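Local coordinates for protein bvu-3222 (Bacteroides vulgatus ATCC 8482, PDB 3FYF) that is of unknown function but, as a DUF4251 family member with a signal sequence, is probably exported to the periplasm, at residues 57-63 with 85-91. Sequence-based numbering, arbitrary orientation.
Sequences FRNGIMR and FTNFVYN
A beta-hairpin turn joining strands 54-57 and 62-64 meets the loop between strands 78-83 and 100-113 through an aromatic cluster of Phe57, Phe85 and Tyr90. Phe57 to Gly60 form a type I turn with a G1 bulge at Gly60, whose positive phi (84°) is strained for residues with a CB; Gly60 N donates to Phe57 O (3.0 Å). Phe57 N to Ile61 O (2.9 Å) closes the hairpin, and Asn59 OD1 weakly accepts from Ile61 N (3.4 Å). Segment 85-91 is irregular, passing through left-handed Phe88 (phi/psi 46/38°); the closest CA pair is Phe57 and Val89, 6.5 Å apart. Phe57, chi1 m, puts a flat apolar ring into the bend of this loop. Its edge meets the face of Phe85 in a T-shaped pair (centroids 4.4 Å apart, planes at 87°), modelled closer than carbons should sit, while Tyr90 CB makes a CH-pi contact 3.8 Å from the Phe57 ring centroid. Tyr90, chi1 t, spans apolar and polar surroundings: Ile61 CG2 lies over its ring, 4.3 Å from the centroid, and its hydroxyl reaches Arg63, which also forms a weak, long ion pair with Asp32 of the second subunit. Water 1 accepts from the backbone Tyr90 N (2.8 Å) and donates weakly to the side-chain Asn59 OD1 (2.9 Å). A direct hydrogen bond runs from Arg63 NE to Tyr90 OH, 3.2 Å.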
# COMPACT_ATOMS: atom_id res chain seq x y z
N PHE B 57 -7.69 7.11 -0.55
CA PHE B 57 -8.86 7.96 -0.33
C PHE B 57 -10.13 7.15 -0.47
O PHE B 57 -10.09 6.01 -0.95
CB PHE B 57 -8.84 9.14 -1.32
CG PHE B 57 -7.59 9.98 -1.23
CD1 PHE B 57 -7.53 11.06 -0.36
CD2 PHE B 57 -6.48 9.67 -2.01
CE1 PHE B 57 -6.38 11.83 -0.26
CE2 PHE B 57 -5.32 10.43 -1.92
CZ PHE B 57 -5.27 11.51 -1.05
N ARG B 58 -11.26 7.71 -0.05
CA ARG B 58 -12.54 6.99 -0.06
C ARG B 58 -13.10 6.77 -1.48
O ARG B 58 -13.97 5.92 -1.69
CB ARG B 58 -13.59 7.65 0.84
CG ARG B 58 -14.11 9.01 0.37
CD ARG B 58 -15.42 9.36 1.08
NE ARG B 58 -16.59 8.76 0.44
CZ ARG B 58 -17.60 9.45 -0.10
NH1 ARG B 58 -18.61 8.80 -0.67
NH2 ARG B 58 -17.61 10.78 -0.07
N ASN B 59 -12.59 7.54 -2.44
CA ASN B 59 -12.90 7.31 -3.84
C ASN B 59 -11.99 6.27 -4.52
O ASN B 59 -11.98 6.16 -5.74
CB ASN B 59 -12.96 8.63 -4.62
CG ASN B 59 -11.61 9.28 -4.82
OD1 ASN B 59 -10.60 8.91 -4.20
ND2 ASN B 59 -11.58 10.27 -5.70
N GLY B 60 -11.21 5.55 -3.72
CA GLY B 60 -10.37 4.46 -4.21
C GLY B 60 -9.01 4.86 -4.75
O GLY B 60 -8.20 4.00 -5.09
N ILE B 61 -8.75 6.17 -4.83
CA ILE B 61 -7.47 6.68 -5.32
C ILE B 61 -6.38 6.37 -4.31
O ILE B 61 -6.57 6.59 -3.13
CB ILE B 61 -7.53 8.21 -5.61
CG1 ILE B 61 -8.32 8.47 -6.88
CG2 ILE B 61 -6.12 8.85 -5.73
CD1 ILE B 61 -8.60 9.93 -7.09
N MET B 62 -5.26 5.84 -4.79
CA MET B 62 -4.05 5.73 -3.99
C MET B 62 -2.89 6.48 -4.62
O MET B 62 -2.70 6.44 -5.84
CB MET B 62 -3.68 4.26 -3.78
CG MET B 62 -2.64 3.74 -4.76
SD MET B 62 -0.95 3.99 -4.17
CE MET B 62 -0.02 3.59 -5.65
N ARG B 63 -2.11 7.16 -3.79
CA ARG B 63 -0.93 7.87 -4.23
C ARG B 63 0.23 7.54 -3.32
O ARG B 63 0.08 7.55 -2.09
CB ARG B 63 -1.20 9.38 -4.22
CG ARG B 63 -0.83 10.07 -5.53
CD ARG B 63 0.55 10.66 -5.49
NE ARG B 63 0.86 11.37 -6.73
CZ ARG B 63 2.09 11.53 -7.20
NH1 ARG B 63 2.29 12.19 -8.33
NH2 ARG B 63 3.13 11.01 -6.55
N PHE B 85 -3.37 16.81 1.65
CA PHE B 85 -4.66 17.01 1.00
C PHE B 85 -5.63 17.74 1.92
O PHE B 85 -5.40 17.85 3.13
CB PHE B 85 -5.26 15.67 0.58
CG PHE B 85 -4.26 14.73 -0.05
CD1 PHE B 85 -3.91 14.86 -1.38
CD2 PHE B 85 -3.66 13.73 0.70
CE1 PHE B 85 -3.00 14.00 -1.96
CE2 PHE B 85 -2.74 12.87 0.13
CZ PHE B 85 -2.41 13.00 -1.20
N THR B 86 -6.72 18.24 1.35
CA THR B 86 -7.38 19.43 1.87
C THR B 86 -8.52 19.06 2.82
O THR B 86 -8.43 19.29 4.03
CB THR B 86 -7.94 20.31 0.74
OG1 THR B 86 -6.90 20.61 -0.20
CG2 THR B 86 -8.51 21.60 1.29
N ASN B 87 -9.58 18.48 2.27
CA ASN B 87 -10.54 17.73 3.06
C ASN B 87 -10.45 16.23 2.82
O ASN B 87 -11.42 15.59 2.41
CB ASN B 87 -11.96 18.22 2.79
CG ASN B 87 -12.65 18.76 4.02
OD1 ASN B 87 -11.99 19.27 4.94
ND2 ASN B 87 -13.97 18.67 4.06
N PHE B 88 -9.27 15.66 3.07
CA PHE B 88 -9.03 14.25 2.82
C PHE B 88 -9.55 13.83 1.44
O PHE B 88 -10.09 12.74 1.28
CB PHE B 88 -9.67 13.39 3.91
CG PHE B 88 -9.35 13.84 5.30
CD1 PHE B 88 -8.23 13.36 5.96
CD2 PHE B 88 -10.16 14.75 5.96
CE1 PHE B 88 -7.93 13.77 7.24
CE2 PHE B 88 -9.87 15.17 7.24
CZ PHE B 88 -8.75 14.68 7.88
N VAL B 89 -9.39 14.72 0.46
CA VAL B 89 -9.71 14.39 -0.92
C VAL B 89 -8.45 14.67 -1.75
O VAL B 89 -7.75 15.64 -1.49
CB VAL B 89 -10.94 15.22 -1.45
CG1 VAL B 89 -11.18 15.00 -2.94
CG2 VAL B 89 -12.20 14.87 -0.67
N TYR B 90 -8.15 13.79 -2.71
CA TYR B 90 -6.95 13.91 -3.54
C TYR B 90 -6.93 15.15 -4.44
O TYR B 90 -5.90 15.83 -4.55
CB TYR B 90 -6.75 12.65 -4.40
CG TYR B 90 -5.48 12.67 -5.21
CD1 TYR B 90 -4.24 12.59 -4.58
CD2 TYR B 90 -5.51 12.81 -6.59
CE1 TYR B 90 -3.06 12.64 -5.31
CE2 TYR B 90 -4.32 12.85 -7.33
CZ TYR B 90 -3.11 12.76 -6.69
OH TYR B 90 -1.94 12.80 -7.42
N ASN B 91 -8.06 15.43 -5.09
CA ASN B 91 -8.19 16.55 -6.02
C ASN B 91 -8.90 17.73 -5.37
O ASN B 91 -8.78 18.87 -5.82
CB ASN B 91 -8.93 16.11 -7.28
CG ASN B 91 -8.33 14.87 -7.93
OD1 ASN B 91 -7.22 14.90 -8.46
ND2 ASN B 91 -9.09 13.77 -7.90
O HOH W 1 -9.86 11.67 -3.53